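Local coordinates for HAT1-interacting factor 1 (Saccharomyces cerevisiae, PDB 4NQ0), which acts as a nuclear chaperone for histones H3 and H4 within the HAT-B complex and takes part in chromatin assembly and telomere silencing, at residues A[323-326]-A[327-331]; A[331-334]-A[335-338]; A[279-282]-A[283-287]; A[255-258]-A[259-263]. One frame throughout, in Å; residues are numbered along the deposited sequence.

Interaction 1 of 4, residues A[323-326]-A[327-331]; sequences SELQ and QARLA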
ATOM      1  N   SER A 323      21.412   7.643  -5.466  1.00 46.79           N
ATOM      2  CA  SER A 323      21.348   8.148  -6.833  1.00 46.54           C
ATOM      3  C   SER A 323      21.279   7.055  -7.900  1.00 46.36           C
ATOM      4  O   SER A 323      20.690   7.267  -8.953  1.00 45.92           O
ATOM      5  CB  SER A 323      22.553   9.054  -7.118  1.00 47.54           C
ATOM      6  OG  SER A 323      22.471  10.247  -6.355  1.00 47.30           O
ATOM      7  N   GLU A 324      21.898   5.905  -7.648  1.00 46.99           N
ATOM      8  CA  GLU A 324      21.874   4.809  -8.626  1.00 47.21           C
ATOM      9  C   GLU A 324      20.465   4.214  -8.785  1.00 45.34           C
ATOM     10  O   GLU A 324      20.057   3.876  -9.892  1.00 44.83           O
ATOM     11  CB  GLU A 324      22.897   3.711  -8.294  1.00 48.64           C
ATOM     12  CG  GLU A 324      22.920   3.249  -6.843  1.00 51.35           C
ATOM     13  CD  GLU A 324      24.012   3.927  -6.012  1.00 55.40           C
ATOM     14  OE1 GLU A 324      25.203   3.751  -6.349  1.00 58.37           O
ATOM     15  OE2 GLU A 324      23.674   4.622  -5.020  1.00 57.53           O
ATOM     16  N   LEU A 325      19.730   4.099  -7.685  1.00 44.29           N
ATOM     17  CA  LEU A 325      18.338   3.656  -7.736  1.00 42.93           C
ATOM     18  C   LEU A 325      17.503   4.663  -8.529  1.00 42.13           C
ATOM     19  O   LEU A 325      16.729   4.289  -9.413  1.00 41.42           O
ATOM     20  CB  LEU A 325      17.764   3.537  -6.328  1.00 42.79           C
ATOM     21  CG  LEU A 325      16.479   2.729  -6.067  1.00 41.40           C
ATOM     22  CD1 LEU A 325      15.539   3.570  -5.241  1.00 40.91           C
ATOM     23  CD2 LEU A 325      15.794   2.238  -7.333  1.00 41.20           C
ATOM     24  N   GLN A 326      17.670   5.941  -8.210  1.00 41.78           N
ATOM     25  CA  GLN A 326      16.902   6.989  -8.869  1.00 41.00           C
ATOM     26  C   GLN A 326      17.282   7.077 -10.352  1.00 40.86           C
ATOM     27  O   GLN A 326      16.423   7.307 -11.197  1.00 39.78           O
ATOM     28  CB  GLN A 326      17.108   8.340  -8.178  1.00 41.37           C
ATOM     29  CG  GLN A 326      16.823   8.364  -6.667  1.00 42.06           C
ATOM     30  CD  GLN A 326      15.385   8.041  -6.310  1.00 42.41           C
ATOM     31  OE1 GLN A 326      14.534   7.853  -7.182  1.00 41.89           O
ATOM     32  NE2 GLN A 326      15.105   7.981  -5.011  1.00 41.77           N
ATOM     33  N   GLN A 327      18.560   6.875 -10.661  1.00 41.53           N
ATOM     34  CA  GLN A 327      19.015   6.816 -12.054  1.00 41.81           C
ATOM     35  C   GLN A 327      18.374   5.638 -12.788  1.00 40.38           C
ATOM     36  O   GLN A 327      17.942   5.784 -13.927  1.00 39.85           O
ATOM     37  CB  GLN A 327      20.547   6.726 -12.141  1.00 43.66           C
ATOM     38  CG  GLN A 327      21.269   8.092 -12.138  1.00 46.49           C
ATOM     39  CD  GLN A 327      22.774   7.992 -11.854  1.00 50.19           C
ATOM     40  OE1 GLN A 327      23.325   6.894 -11.697  1.00 53.22           O
ATOM     41  NE2 GLN A 327      23.438   9.145 -11.785  1.00 51.56           N
ATOM     42  N   ALA A 328      18.317   4.479 -12.131  1.00 39.49           N
ATOM     43  CA  ALA A 328      17.651   3.297 -12.685  1.00 38.70           C
ATOM     44  C   ALA A 328      16.171   3.587 -12.980  1.00 37.11           C
ATOM     45  O   ALA A 328      15.701   3.336 -14.085  1.00 36.50           O
ATOM     46  CB  ALA A 328      17.787   2.104 -11.736  1.00 38.73           C
ATOM     47  N   ARG A 329      15.459   4.151 -12.006  1.00 36.29           N
ATOM     48  CA  ARG A 329      14.044   4.524 -12.195  1.00 35.51           C
ATOM     49  C   ARG A 329      13.844   5.462 -13.383  1.00 35.46           C
ATOM     50  O   ARG A 329      12.936   5.277 -14.210  1.00 34.94           O
ATOM     51  CB  ARG A 329      13.485   5.186 -10.936  1.00 34.83           C
ATOM     52  CG  ARG A 329      13.280   4.237  -9.765  1.00 35.69           C
ATOM     53  CD  ARG A 329      12.886   5.018  -8.521  1.00 36.82           C
ATOM     54  NE  ARG A 329      12.614   4.155  -7.374  1.00 37.88           N
ATOM     55  CZ  ARG A 329      12.441   4.586  -6.125  1.00 39.68           C
ATOM     56  NH1 ARG A 329      12.507   5.883  -5.829  1.00 40.78           N
ATOM     57  NH2 ARG A 329      12.199   3.713  -5.156  1.00 40.85           N
ATOM     58  N   LEU A 330      14.711   6.463 -13.464  1.00 35.76           N
ATOM     59  CA  LEU A 330      14.653   7.467 -14.514  1.00 35.78           C
ATOM     60  C   LEU A 330      14.864   6.822 -15.890  1.00 35.78           C
ATOM     61  O   LEU A 330      14.127   7.112 -16.840  1.00 35.33           O
ATOM     62  CB  LEU A 330      15.712   8.531 -14.236  1.00 36.64           C
ATOM     63  CG  LEU A 330      15.662   9.870 -14.962  1.00 38.31           C
ATOM     64  CD1 LEU A 330      14.258  10.512 -14.932  1.00 38.98           C
ATOM     65  CD2 LEU A 330      16.712  10.785 -14.308  1.00 41.70           C
ATOM     66  N   ALA A 331      15.859   5.941 -15.979  1.00 35.76           N
ATOM     67  CA  ALA A 331      16.113   5.159 -17.188  1.00 36.06           C
ATOM     68  C   ALA A 331      14.897   4.326 -17.608  1.00 35.57           C
ATOM     69  O   ALA A 331      14.564   4.262 -18.789  1.00 34.94           O
ATOM     70  CB  ALA A 331      17.316   4.244 -16.982  1.00 36.74           C
TER
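Leu325 and Arg329 form the tight part of this contact, one helical turn apart. Methyl CD1 of Leu325 sits over the centre of one face of the Arg329 guanidinium, 3.3 Å from NH2. The second methyl takes the inner part of the same side chain, with Leu325 CD2 3.7 Å from Arg329 NE. Arg329 can lie back along the helix because CG is anti to the carbonyl carbon (chi1 -71°) and the chain runs extended from CG to NE. Gln326 comes alongside, pointing the same way. Its OE1 accepts a weak hydrogen bond from Arg329 NH1 at 3.1 Å, with the amide and guanidinium planes 73° apart.

These residues belong to the start of helix 323-344, within the region that interacts with the H2A-H2B dimer. Four i to i+4 backbone bonds cross from 327-330 to 323-326; the straightest joins Arg329 N to Leu325 O at 2.9 Å (169°). On this packed side, Gln326 and Arg329 both touch Ile280 of helix 273-290, and Arg329 also reaches Gln281 and Phe284. Replacing Arg329 with an alanine would probably leave Leu325 CD1 without the flat group it covers and Gln326 OE1 without this donor.

The other side is looser. Gln327 is exposed, and its CG lies 3.3 Å from Ser323 O, the carbonyl that its own backbone N-H uses. Ala328 offers only a methyl, with CB 3.4 Å from Glu324 O. Ser323 OG is hydrogen-bonded to Pro320 O, just before the helix.

Interaction 2 of 4, residues A[331-334]-A[335-338]; sequences AQIQ and DDID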
ATOM      1  N   ALA A 331      15.859   5.941 -15.979  1.00 35.76           N
ATOM      2  CA  ALA A 331      16.113   5.159 -17.188  1.00 36.06           C
ATOM      3  C   ALA A 331      14.897   4.326 -17.608  1.00 35.57           C
ATOM      4  O   ALA A 331      14.564   4.262 -18.789  1.00 34.94           O
ATOM      5  CB  ALA A 331      17.316   4.244 -16.982  1.00 36.74           C
ATOM      6  N   GLN A 332      14.242   3.695 -16.638  1.00 35.35           N
ATOM      7  CA  GLN A 332      13.040   2.910 -16.914  1.00 35.51           C
ATOM      8  C   GLN A 332      11.895   3.782 -17.427  1.00 34.48           C
ATOM      9  O   GLN A 332      11.169   3.396 -18.342  1.00 34.53           O
ATOM     10  CB  GLN A 332      12.579   2.171 -15.656  1.00 35.40           C
ATOM     11  CG  GLN A 332      11.343   1.313 -15.874  1.00 37.37           C
ATOM     12  CD  GLN A 332      11.608   0.156 -16.827  1.00 39.73           C
ATOM     13  OE1 GLN A 332      11.094   0.120 -17.952  1.00 41.21           O
ATOM     14  NE2 GLN A 332      12.425  -0.790 -16.381  1.00 42.11           N
ATOM     15  N   ILE A 333      11.726   4.951 -16.829  1.00 33.79           N
ATOM     16  CA  ILE A 333      10.680   5.879 -17.268  1.00 33.06           C
ATOM     17  C   ILE A 333      10.916   6.290 -18.713  1.00 33.03           C
ATOM     18  O   ILE A 333       9.972   6.397 -19.480  1.00 32.05           O
ATOM     19  CB  ILE A 333      10.576   7.101 -16.343  1.00 32.70           C
ATOM     20  CG1 ILE A 333      10.042   6.671 -14.973  1.00 34.11           C
ATOM     21  CG2 ILE A 333       9.626   8.145 -16.894  1.00 31.89           C
ATOM     22  CD1 ILE A 333      10.430   7.616 -13.856  1.00 34.78           C
ATOM     23  N   GLN A 334      12.179   6.469 -19.097  1.00 33.72           N
ATOM     24  CA  GLN A 334      12.496   6.791 -20.476  1.00 34.54           C
ATOM     25  C   GLN A 334      12.149   5.612 -21.398  1.00 34.78           C
ATOM     26  O   GLN A 334      11.652   5.814 -22.507  1.00 34.41           O
ATOM     27  CB  GLN A 334      13.972   7.173 -20.629  1.00 35.60           C
ATOM     28  CG  GLN A 334      14.317   7.730 -22.013  1.00 37.47           C
ATOM     29  CD  GLN A 334      13.571   9.015 -22.335  1.00 39.30           C
ATOM     30  OE1 GLN A 334      13.573   9.958 -21.541  1.00 40.40           O
ATOM     31  NE2 GLN A 334      12.931   9.061 -23.508  1.00 39.10           N
ATOM     32  N   ASP A 335      12.409   4.387 -20.943  1.00 34.96           N
ATOM     33  CA  ASP A 335      11.988   3.202 -21.705  1.00 35.72           C
ATOM     34  C   ASP A 335      10.466   3.208 -21.877  1.00 34.62           C
ATOM     35  O   ASP A 335       9.961   2.934 -22.962  1.00 34.07           O
ATOM     36  CB  ASP A 335      12.398   1.904 -21.017  1.00 36.29           C
ATOM     37  CG  ASP A 335      13.889   1.804 -20.794  1.00 38.73           C
ATOM     38  OD1 ASP A 335      14.661   2.529 -21.462  1.00 40.95           O
ATOM     39  OD2 ASP A 335      14.286   0.993 -19.930  1.00 41.56           O
ATOM     40  N   ASP A 336       9.747   3.552 -20.811  1.00 33.66           N
ATOM     41  CA  ASP A 336       8.283   3.602 -20.872  1.00 33.28           C
ATOM     42  C   ASP A 336       7.802   4.590 -21.940  1.00 33.41           C
ATOM     43  O   ASP A 336       6.892   4.280 -22.726  1.00 33.19           O
ATOM     44  CB  ASP A 336       7.686   3.952 -19.506  1.00 32.72           C
ATOM     45  CG  ASP A 336       8.071   2.961 -18.422  1.00 32.66           C
ATOM     46  OD1 ASP A 336       8.391   1.805 -18.743  1.00 32.48           O
ATOM     47  OD2 ASP A 336       8.048   3.338 -17.236  1.00 35.11           O
ATOM     48  N   ILE A 337       8.431   5.765 -21.978  1.00 33.41           N
ATOM     49  CA  ILE A 337       8.114   6.785 -22.972  1.00 33.64           C
ATOM     50  C   ILE A 337       8.394   6.253 -24.378  1.00 35.25           C
ATOM     51  O   ILE A 337       7.525   6.295 -25.250  1.00 34.52           O
ATOM     52  CB  ILE A 337       8.921   8.083 -22.726  1.00 33.64           C
ATOM     53  CG1 ILE A 337       8.398   8.791 -21.476  1.00 31.96           C
ATOM     54  CG2 ILE A 337       8.840   9.015 -23.932  1.00 32.37           C
ATOM     55  CD1 ILE A 337       9.308   9.870 -20.952  1.00 31.20           C
ATOM     56  N   ASP A 338       9.599   5.728 -24.581  1.00 37.30           N
ATOM     57  CA  ASP A 338       9.963   5.110 -25.870  1.00 39.24           C
ATOM     58  C   ASP A 338       8.936   4.072 -26.326  1.00 39.95           C
ATOM     59  O   ASP A 338       8.425   4.157 -27.429  1.00 40.49           O
ATOM     60  CB  ASP A 338      11.342   4.462 -25.787  1.00 39.99           C
ATOM     61  CG  ASP A 338      12.446   5.468 -25.512  1.00 41.63           C
ATOM     62  OD1 ASP A 338      13.510   5.037 -25.036  1.00 44.19           O
ATOM     63  OD2 ASP A 338      12.247   6.686 -25.750  1.00 43.47           O
TER
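Ala331 meets Asp335 through the backbone: its O accepts the Asp335 N-H at 3.0 Å. The Asp335 carboxylate folds back beside the same carbonyl, on an exposed side of the helix.

Gln332 comes next. Its chain bends at chi2 and brings the end of the side chain toward Asp336, with the amide and carboxylate planes 23° apart. Across the other aspartate, Asp335, the side chain crosses at about a right angle. The Asp336 carboxylate has a firmer partner in Arg291, with which OD1 forms a salt bridge. A leucine in place of Gln332 would probably set an apolar group beside the Asp336 carboxylate and leave the two aspartates without this polar neighbour. Gln332 also touches Phe284 and Asp288 of helix 273-290.

All of this lies along helix 323-344, the last in the modelled all-helical chain, and the regular i to i+4 ladder continues through both segments. Ile333 faces inward against Phe284 and against Lys309 and Leu312 of helix 298-316. One turn on, Ile337 continues this apolar side and touches Phe305; Ile333 CG2 and Ile337 CD1 are 4.4 Å apart, a light contact.

Gln334 has CG anti to the backbone N (chi1 -171°) and then bends, which carries its amide over toward Asp338. NE2 gives Asp338 OD2 a weak hydrogen bond of 3.3 Å, fairly straight at 160°. The two planes are well turned from each other. The other end of the amide, OE1, accepts a hydrogen bond from Lys309. In the backbone, Asp338 N is hydrogen-bonded to Gln334 O at 2.9 Å.

Interaction 3 of 4, residues A[279-282]-A[283-287]; sequences VIQA and EFLVC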
ATOM      1  N   VAL A 279       7.205   9.822  -1.894  1.00 34.44           N
ATOM      2  CA  VAL A 279       6.525  10.474  -3.002  1.00 33.64           C
ATOM      3  C   VAL A 279       7.127   9.994  -4.318  1.00 33.30           C
ATOM      4  O   VAL A 279       6.407   9.543  -5.206  1.00 32.88           O
ATOM      5  CB  VAL A 279       6.605  12.010  -2.885  1.00 34.40           C
ATOM      6  CG1 VAL A 279       6.126  12.684  -4.173  1.00 33.52           C
ATOM      7  CG2 VAL A 279       5.776  12.480  -1.694  1.00 34.22           C
ATOM      8  N   ILE A 280       8.451  10.066  -4.424  1.00 33.74           N
ATOM      9  CA  ILE A 280       9.165   9.681  -5.642  1.00 33.50           C
ATOM     10  C   ILE A 280       8.929   8.213  -5.960  1.00 33.30           C
ATOM     11  O   ILE A 280       8.672   7.848  -7.102  1.00 33.16           O
ATOM     12  CB  ILE A 280      10.698   9.917  -5.520  1.00 34.29           C
ATOM     13  CG1 ILE A 280      11.029  11.411  -5.366  1.00 34.22           C
ATOM     14  CG2 ILE A 280      11.428   9.349  -6.732  1.00 33.86           C
ATOM     15  CD1 ILE A 280      10.609  12.250  -6.521  1.00 34.55           C
ATOM     16  N   GLN A 281       9.027   7.368  -4.943  1.00 33.42           N
ATOM     17  CA  GLN A 281       8.752   5.942  -5.108  1.00 33.03           C
ATOM     18  C   GLN A 281       7.343   5.671  -5.669  1.00 31.85           C
ATOM     19  O   GLN A 281       7.180   4.875  -6.588  1.00 31.23           O
ATOM     20  CB  GLN A 281       8.932   5.216  -3.774  1.00 33.56           C
ATOM     21  CG  GLN A 281       8.525   3.753  -3.830  1.00 34.24           C
ATOM     22  CD  GLN A 281       8.723   3.029  -2.523  1.00 35.45           C
ATOM     23  OE1 GLN A 281       8.416   3.549  -1.448  1.00 35.61           O
ATOM     24  NE2 GLN A 281       9.211   1.802  -2.613  1.00 35.28           N
ATOM     25  N   ALA A 282       6.337   6.335  -5.105  1.00 31.18           N
ATOM     26  CA  ALA A 282       4.943   6.175  -5.540  1.00 30.29           C
ATOM     27  C   ALA A 282       4.717   6.656  -6.989  1.00 29.83           C
ATOM     28  O   ALA A 282       4.013   6.002  -7.773  1.00 28.89           O
ATOM     29  CB  ALA A 282       4.015   6.913  -4.590  1.00 29.70           C
ATOM     30  N   GLU A 283       5.325   7.788  -7.345  1.00 30.19           N
ATOM     31  CA  GLU A 283       5.278   8.272  -8.728  1.00 30.33           C
ATOM     32  C   GLU A 283       5.847   7.250  -9.688  1.00 30.12           C
ATOM     33  O   GLU A 283       5.269   7.012 -10.742  1.00 30.25           O
ATOM     34  CB  GLU A 283       6.043   9.577  -8.900  1.00 30.95           C
ATOM     35  CG  GLU A 283       5.467  10.758  -8.135  1.00 32.51           C
ATOM     36  CD  GLU A 283       4.342  11.479  -8.862  1.00 34.92           C
ATOM     37  OE1 GLU A 283       3.802  10.926  -9.854  1.00 34.80           O
ATOM     38  OE2 GLU A 283       4.005  12.611  -8.415  1.00 36.03           O
ATOM     39  N   PHE A 284       6.969   6.628  -9.332  1.00 30.46           N
ATOM     40  CA  PHE A 284       7.575   5.628 -10.226  1.00 30.18           C
ATOM     41  C   PHE A 284       6.712   4.375 -10.336  1.00 30.03           C
ATOM     42  O   PHE A 284       6.562   3.803 -11.434  1.00 30.02           O
ATOM     43  CB  PHE A 284       8.988   5.253  -9.772  1.00 30.97           C
ATOM     44  CG  PHE A 284       9.561   4.070 -10.507  1.00 30.40           C
ATOM     45  CD1 PHE A 284      10.016   4.199 -11.808  1.00 30.78           C
ATOM     46  CD2 PHE A 284       9.617   2.827  -9.903  1.00 30.89           C
ATOM     47  CE1 PHE A 284      10.517   3.104 -12.503  1.00 31.92           C
ATOM     48  CE2 PHE A 284      10.127   1.724 -10.580  1.00 32.04           C
ATOM     49  CZ  PHE A 284      10.576   1.865 -11.885  1.00 32.94           C
ATOM     50  N   LEU A 285       6.159   3.926  -9.210  1.00 29.59           N
ATOM     51  CA  LEU A 285       5.331   2.711  -9.222  1.00 29.31           C
ATOM     52  C   LEU A 285       4.083   2.890 -10.087  1.00 28.48           C
ATOM     53  O   LEU A 285       3.678   1.970 -10.788  1.00 29.20           O
ATOM     54  CB  LEU A 285       4.965   2.284  -7.795  1.00 29.05           C
ATOM     55  CG  LEU A 285       6.117   1.764  -6.928  1.00 30.22           C
ATOM     56  CD1 LEU A 285       5.688   1.664  -5.454  1.00 30.89           C
ATOM     57  CD2 LEU A 285       6.647   0.416  -7.421  1.00 29.83           C
ATOM     58  N   VAL A 286       3.491   4.075 -10.043  1.00 28.26           N
ATOM     59  CA  VAL A 286       2.403   4.448 -10.949  1.00 28.26           C
ATOM     60  C   VAL A 286       2.794   4.215 -12.411  1.00 29.45           C
ATOM     61  O   VAL A 286       2.068   3.551 -13.149  1.00 28.93           O
ATOM     62  CB  VAL A 286       1.988   5.920 -10.750  1.00 28.45           C
ATOM     63  CG1 VAL A 286       1.161   6.435 -11.946  1.00 28.25           C
ATOM     64  CG2 VAL A 286       1.217   6.085  -9.428  1.00 26.83           C
ATOM     65  N   CYS A 287       3.955   4.736 -12.809  1.00 30.13           N
ATOM     66  CA  CYS A 287       4.452   4.589 -14.179  1.00 31.61           C
ATOM     67  C   CYS A 287       4.750   3.148 -14.554  1.00 32.54           C
ATOM     68  O   CYS A 287       4.465   2.723 -15.682  1.00 32.86           O
ATOM     69  CB  CYS A 287       5.709   5.444 -14.385  1.00 31.79           C
ATOM     70  SG  CYS A 287       5.350   7.201 -14.212  1.00 33.90           S
TER
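Gln281 lies alongside Leu285, and both side chains point the same way from the helix. The touch is between aliphatic parts: Gln281 CG is 3.9 Å from Leu285 CD1. Gln281 has CG anti to the backbone N (chi1 174°) and stays extended beyond it, which leaves the methylene beside leucine and carries the amide further out. Leu285 also leans on the backbone one turn back, with CG 3.3 Å from Gln281 O. That carbonyl accepts the Leu285 N-H as well.

Val286 repeats this one residue later. Its CG2 lies 3.3 Å from Ala282 O, the acceptor of its own N-H. Glu283, three residues before Val286, does the same, with CG 3.3 Å from Val279 O. The backbone bond from Glu283 N to Val279 O is 3.0 Å and nearly along the C=O axis. The bond from Phe284 N to Ile280 O is 3.1 Å.

This is the middle of helix 273-290, which is packed on several sides by other helices of this TPR protein, within the region that interacts with the H2A-H2B dimer. Ala282 meets Leu263 and Ile240, from helices 252-266 and 229-248. Ile280 faces Leu311 and Leu312 of helix 298-316. Helix 323-344 also packs against this helix.

Glu283 is a buried acid. A bend at chi2 (-84°) turns its carboxylate away from residues 279-282. OE1 forms a salt bridge with Arg304, and OE2 a hydrogen bond with His307. Both oxygens therefore have partners on helix 298-316. The nearby arginine would be expected to steady the charged carboxylate, so burial need not cost it its ionised form.

Interaction 4 of 4, residues A[255-258]-A[259-263]; sequences AIHH and YLKAL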
ATOM      1  N   ALA A 255      -4.066  -1.556  -9.156  1.00 27.86           N
ATOM      2  CA  ALA A 255      -2.742  -1.206  -8.654  1.00 27.07           C
ATOM      3  C   ALA A 255      -2.490   0.279  -8.775  1.00 26.21           C
ATOM      4  O   ALA A 255      -2.161   0.937  -7.783  1.00 25.98           O
ATOM      5  CB  ALA A 255      -1.639  -1.972  -9.396  1.00 27.19           C
ATOM      6  N   ILE A 256      -2.644   0.807  -9.987  1.00 25.27           N
ATOM      7  CA  ILE A 256      -2.305   2.197 -10.262  1.00 25.36           C
ATOM      8  C   ILE A 256      -3.165   3.105  -9.396  1.00 25.09           C
ATOM      9  O   ILE A 256      -2.668   4.083  -8.833  1.00 24.69           O
ATOM     10  CB  ILE A 256      -2.482   2.566 -11.756  1.00 25.87           C
ATOM     11  CG1 ILE A 256      -1.546   1.737 -12.630  1.00 26.05           C
ATOM     12  CG2 ILE A 256      -2.154   4.032 -11.971  1.00 26.21           C
ATOM     13  CD1 ILE A 256      -1.911   1.720 -14.130  1.00 29.24           C
ATOM     14  N   HIS A 257      -4.443   2.756  -9.264  1.00 25.11           N
ATOM     15  CA  HIS A 257      -5.353   3.533  -8.442  1.00 25.62           C
ATOM     16  C   HIS A 257      -4.871   3.609  -6.988  1.00 25.32           C
ATOM     17  O   HIS A 257      -4.936   4.668  -6.357  1.00 25.26           O
ATOM     18  CB  HIS A 257      -6.764   2.956  -8.516  1.00 26.38           C
ATOM     19  CG  HIS A 257      -7.667   3.444  -7.434  1.00 28.44           C
ATOM     20  ND1 HIS A 257      -8.204   4.716  -7.428  1.00 30.71           N
ATOM     21  CD2 HIS A 257      -8.117   2.839  -6.308  1.00 29.43           C
ATOM     22  CE1 HIS A 257      -8.956   4.866  -6.350  1.00 31.01           C
ATOM     23  NE2 HIS A 257      -8.918   3.743  -5.654  1.00 30.91           N
ATOM     24  N   HIS A 258      -4.365   2.498  -6.462  1.00 25.06           N
ATOM     25  CA  HIS A 258      -3.856   2.486  -5.084  1.00 24.62           C
ATOM     26  C   HIS A 258      -2.537   3.220  -4.911  1.00 24.20           C
ATOM     27  O   HIS A 258      -2.347   3.922  -3.914  1.00 23.69           O
ATOM     28  CB  HIS A 258      -3.806   1.069  -4.532  1.00 24.51           C
ATOM     29  CG  HIS A 258      -5.154   0.554  -4.148  1.00 26.07           C
ATOM     30  ND1 HIS A 258      -5.626  -0.681  -4.538  1.00 28.20           N
ATOM     31  CD2 HIS A 258      -6.158   1.141  -3.453  1.00 26.14           C
ATOM     32  CE1 HIS A 258      -6.854  -0.842  -4.071  1.00 29.44           C
ATOM     33  NE2 HIS A 258      -7.201   0.251  -3.414  1.00 27.64           N
ATOM     34  N   TYR A 259      -1.633   3.080  -5.871  1.00 23.98           N
ATOM     35  CA  TYR A 259      -0.393   3.883  -5.867  1.00 23.89           C
ATOM     36  C   TYR A 259      -0.686   5.395  -5.865  1.00 24.07           C
ATOM     37  O   TYR A 259      -0.028   6.180  -5.165  1.00 23.57           O
ATOM     38  CB  TYR A 259       0.477   3.544  -7.068  1.00 24.09           C
ATOM     39  CG  TYR A 259       1.113   2.164  -7.074  1.00 23.91           C
ATOM     40  CD1 TYR A 259       1.567   1.556  -5.904  1.00 23.73           C
ATOM     41  CD2 TYR A 259       1.311   1.491  -8.271  1.00 24.99           C
ATOM     42  CE1 TYR A 259       2.163   0.290  -5.925  1.00 24.59           C
ATOM     43  CE2 TYR A 259       1.916   0.246  -8.309  1.00 24.27           C
ATOM     44  CZ  TYR A 259       2.346  -0.352  -7.137  1.00 25.20           C
ATOM     45  OH  TYR A 259       2.949  -1.585  -7.180  1.00 26.27           O
ATOM     46  N   LEU A 260      -1.675   5.801  -6.656  1.00 24.50           N
ATOM     47  CA  LEU A 260      -2.128   7.189  -6.660  1.00 24.38           C
ATOM     48  C   LEU A 260      -2.753   7.626  -5.344  1.00 25.06           C
ATOM     49  O   LEU A 260      -2.624   8.793  -4.971  1.00 25.16           O
ATOM     50  CB  LEU A 260      -3.137   7.433  -7.779  1.00 24.20           C
ATOM     51  CG  LEU A 260      -2.574   7.416  -9.211  1.00 23.50           C
ATOM     52  CD1 LEU A 260      -3.733   7.364 -10.178  1.00 22.40           C
ATOM     53  CD2 LEU A 260      -1.687   8.614  -9.492  1.00 21.69           C
ATOM     54  N   LYS A 261      -3.467   6.723  -4.679  1.00 24.88           N
ATOM     55  CA  LYS A 261      -4.012   7.009  -3.351  1.00 26.51           C
ATOM     56  C   LYS A 261      -2.882   7.175  -2.340  1.00 26.20           C
ATOM     57  O   LYS A 261      -2.928   8.072  -1.506  1.00 26.85           O
ATOM     58  CB  LYS A 261      -4.961   5.895  -2.875  1.00 26.82           C
ATOM     59  CG  LYS A 261      -6.283   5.838  -3.621  1.00 28.91           C
ATOM     60  CD  LYS A 261      -7.429   6.555  -2.911  1.00 32.51           C
ATOM     61  CE  LYS A 261      -7.836   5.836  -1.636  1.00 33.64           C
ATOM     62  NZ  LYS A 261      -9.297   5.592  -1.500  1.00 34.97           N
ATOM     63  N   ALA A 262      -1.868   6.318  -2.426  1.00 25.76           N
ATOM     64  CA  ALA A 262      -0.726   6.392  -1.521  1.00 26.65           C
ATOM     65  C   ALA A 262      -0.033   7.735  -1.705  1.00 27.12           C
ATOM     66  O   ALA A 262       0.252   8.436  -0.743  1.00 27.75           O
ATOM     67  CB  ALA A 262       0.258   5.247  -1.785  1.00 26.15           C
ATOM     68  N   LEU A 263       0.193   8.093  -2.960  1.00 27.25           N
ATOM     69  CA  LEU A 263       0.823   9.351  -3.314  1.00 28.09           C
ATOM     70  C   LEU A 263       0.052  10.530  -2.715  1.00 28.44           C
ATOM     71  O   LEU A 263       0.647  11.417  -2.124  1.00 29.40           O
ATOM     72  CB  LEU A 263       0.930   9.444  -4.839  1.00 27.66           C
ATOM     73  CG  LEU A 263       1.743  10.557  -5.495  1.00 29.71           C
ATOM     74  CD1 LEU A 263       3.242  10.461  -5.199  1.00 29.61           C
ATOM     75  CD2 LEU A 263       1.496  10.506  -7.013  1.00 29.41           C
TER
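Methylene CG of Lys261 lies over one face of the His257 ring in a CH-pi contact. Lys261 CG stands 4.1 Å from the His257 ring centroid, 22° off the normal and offset toward the rim. The two side chains run side by side. Lys261 CG is anti to the carbonyl carbon (chi1 -71°), which sets it back over the histidine before the chain bends on toward its acidic partners.

Two apolar pairs follow the same one-turn spacing. Ile256 CG2 meets Leu260 CD1 at 4.1 Å, and Ala255 CB meets Tyr259 CE2 at 4.3 Å.

In the backbone, Tyr259 N to Ala255 O is 2.9 Å and nearly straight, while Lys261 N to His257 O is more bent (146°).

The polar ends are held from elsewhere. Lys261 NZ forms salt bridges with Asp180 and Glu182. His258 hydrogen-bonds through NE2 to Glu182 and through ND1 to Glu246, His257 ND1 to Glu169, and Tyr259 OH to Asp244.

Most of the contact lies in the predicted second TPR repeat (229-262), and helix 252-266 runs past its end. Ala262 packs on Tyr239 and Ile240 of helix 229-248, and Tyr259 on Leu285 and Val286 of helix 273-290.

From the N terminus, interaction 4 comes first, on helix 252-266. Interaction 3 follows on helix 273-290, then interactions 1 and 2 on helix 323-344. Each is local to one helix, so none closes a long loop. None nests or crosses: the contacts run in series, and interaction 2 begins at Ala331, where interaction 1 ends. Interaction 3 is the link between the others. It touches interaction 4 through Leu263 and Tyr259, with centres about 9 Å apart. Its Phe284 reaches both interaction 1 and interaction 2. Interactions 1 and 4 do not touch; their nearest atoms are about 10 Å apart. Together they tie three helices side by side.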